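Local coordinates for twin-arginine translocation pathway signal protein (Burkholderia phytofirmans, PDB 2RJO) that probably serves as a periplasmic sugar-binding protein, holding beta-D-galactopyranose in the pocket of a periplasmic binding protein fold, at residues 4-9 with 64-69. Numbering follows the deposited sequence.
Sequences GQTTLA and NLVLNV
Parallel strands 7-12 and 65-69 pair in the sheet of the N-terminal lobe of a periplasmic-binding-protein fold, Thr-7 beside Leu-65 and Ala-9 beside Leu-67. The backbone bonds alternate: Thr-7 N to Asn-64 O, Val-66 N to Thr-7 O (2.9 Å), Ala-9 N to Val-66 O (3.0 Å) and Asn-68 N to Ala-9 O. On the face covered by helix 47-60, Leu-65 CD1 lies against Ala-9 CB at 3.6 Å, and Leu-67 CD1 meets the same methyl at 3.9 Å. On the other face Leu-8 and Val-66 run side by side, Leu-8 CD2 being 3.5 Å from Val-66 CB, and Leu-261 of helix 253-268 packs on Leu-8. Where the strands begin, Asn-64, with CG anti to its backbone N (chi1 -174°), has its side chain crossing that of Thr-6 at about a right angle; Thr-6 OG1 donates to Asn-64 OD1 (2.9 Å), tilted 27° from the carbonyl plane. One water links Gly-4 N to Asn-64 ND2, while another joins Gln-5 O, Thr-7 OG1 and Asn-64 O. The pairing thus passes from a hydrated polar end into an apolar interior, where it uses alternate peptide groups, and Leu-8 and Leu-67 bond to the flanking strands 38-42 and 90-94.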
loop_
_atom_site.group_PDB
_atom_site.type_symbol
_atom_site.label_atom_id
_atom_site.label_comp_id
_atom_site.label_asym_id
_atom_site.label_seq_id
_atom_site.Cartn_x
_atom_site.Cartn_y
_atom_site.Cartn_z
ATOM N N GLY A 4 14.176 -8.293 28.592
ATOM C CA GLY A 4 13.833 -9.545 27.936
ATOM C C GLY A 4 14.063 -9.490 26.430
ATOM O O GLY A 4 14.949 -8.771 25.949
ATOM N N GLN A 5 13.263 -10.246 25.687
ATOM C CA GLN A 5 13.397 -10.284 24.236
ATOM C C GLN A 5 12.841 -9.028 23.602
ATOM O O GLN A 5 11.959 -8.375 24.153
ATOM C CB GLN A 5 12.631 -11.456 23.636
ATOM C CG GLN A 5 12.660 -12.742 24.412
ATOM C CD GLN A 5 11.557 -13.663 23.948
ATOM O OE1 GLN A 5 11.600 -14.181 22.835
ATOM N NE2 GLN A 5 10.542 -13.854 24.793
ATOM N N THR A 6 13.363 -8.701 22.428
ATOM C CA THR A 6 12.892 -7.546 21.695
ATOM C C THR A 6 11.512 -7.912 21.166
ATOM O O THR A 6 11.285 -9.050 20.768
ATOM C CB THR A 6 13.814 -7.222 20.503
ATOM O OG1 THR A 6 15.055 -6.696 20.987
ATOM C CG2 THR A 6 13.160 -6.204 19.592
ATOM N N THR A 7 10.584 -6.963 21.185
ATOM C CA THR A 7 9.248 -7.234 20.674
ATOM C C THR A 7 9.130 -6.684 19.260
ATOM O O THR A 7 9.650 -5.616 18.954
ATOM C CB THR A 7 8.152 -6.588 21.572
ATOM O OG1 THR A 7 8.184 -7.189 22.872
ATOM C CG2 THR A 7 6.773 -6.811 20.983
ATOM N N LEU A 8 8.481 -7.435 18.385
ATOM C CA LEU A 8 8.282 -6.968 17.027
ATOM C C LEU A 8 6.800 -6.615 16.920
ATOM O O LEU A 8 5.943 -7.406 17.322
ATOM C CB LEU A 8 8.656 -8.064 16.019
ATOM C CG LEU A 8 10.116 -8.526 16.012
ATOM C CD1 LEU A 8 10.312 -9.611 14.976
ATOM C CD2 LEU A 8 11.029 -7.350 15.722
ATOM N N ALA A 9 6.495 -5.425 16.403
ATOM C CA ALA A 9 5.106 -5.006 16.261
ATOM C C ALA A 9 4.835 -4.434 14.879
ATOM O O ALA A 9 5.720 -3.855 14.247
ATOM C CB ALA A 9 4.759 -3.983 17.315
ATOM N N ASN A 64 12.149 -1.494 24.264
ATOM C CA ASN A 64 12.739 -2.630 23.558
ATOM C C ASN A 64 11.750 -3.143 22.510
ATOM O O ASN A 64 11.184 -4.228 22.640
ATOM C CB ASN A 64 13.088 -3.716 24.575
ATOM C CG ASN A 64 13.847 -4.872 23.966
ATOM O OD1 ASN A 64 14.635 -4.697 23.033
ATOM N ND2 ASN A 64 13.629 -6.068 24.507
ATOM N N LEU A 65 11.559 -2.345 21.464
ATOM C CA LEU A 65 10.603 -2.674 20.416
ATOM C C LEU A 65 11.041 -2.260 19.008
ATOM O O LEU A 65 11.745 -1.267 18.828
ATOM C CB LEU A 65 9.261 -2.012 20.765
ATOM C CG LEU A 65 8.142 -1.886 19.724
ATOM C CD1 LEU A 65 7.465 -3.219 19.498
ATOM C CD2 LEU A 65 7.117 -0.868 20.216
ATOM N N VAL A 66 10.616 -3.043 18.023
ATOM C CA VAL A 66 10.899 -2.769 16.622
ATOM C C VAL A 66 9.543 -2.700 15.925
ATOM O O VAL A 66 8.842 -3.702 15.804
ATOM C CB VAL A 66 11.741 -3.881 15.967
ATOM C CG1 VAL A 66 11.892 -3.609 14.476
ATOM C CG2 VAL A 66 13.111 -3.947 16.620
ATOM N N LEU A 67 9.189 -1.506 15.470
ATOM C CA LEU A 67 7.909 -1.272 14.823
ATOM C C LEU A 67 7.949 -1.036 13.312
ATOM O O LEU A 67 8.772 -0.267 12.816
ATOM C CB LEU A 67 7.239 -0.075 15.493
ATOM C CG LEU A 67 5.893 0.360 14.928
ATOM C CD1 LEU A 67 4.874 -0.723 15.216
ATOM C CD2 LEU A 67 5.475 1.667 15.552
ATOM N N ASN A 68 7.056 -1.711 12.590
ATOM C CA ASN A 68 6.927 -1.544 11.142
ATOM C C ASN A 68 5.504 -1.042 10.967
ATOM O O ASN A 68 4.555 -1.822 11.053
ATOM C CB ASN A 68 7.106 -2.874 10.405
ATOM C CG ASN A 68 7.014 -2.712 8.897
ATOM O OD1 ASN A 68 7.195 -1.614 8.380
ATOM N ND2 ASN A 68 6.752 -3.807 8.186
ATOM N N VAL A 69 5.354 0.257 10.722
ATOM C CA VAL A 69 4.028 0.857 10.616
ATOM C C VAL A 69 3.645 1.574 9.324
ATOM O O VAL A 69 4.455 2.258 8.696
ATOM C CB VAL A 69 3.810 1.853 11.791
ATOM C CG1 VAL A 69 4.892 2.932 11.758
ATOM C CG2 VAL A 69 2.425 2.489 11.710
HETATM O O HOH W 1 13.006 -6.106 27.477
HETATM O O HOH W 2 10.226 -6.190 24.480
#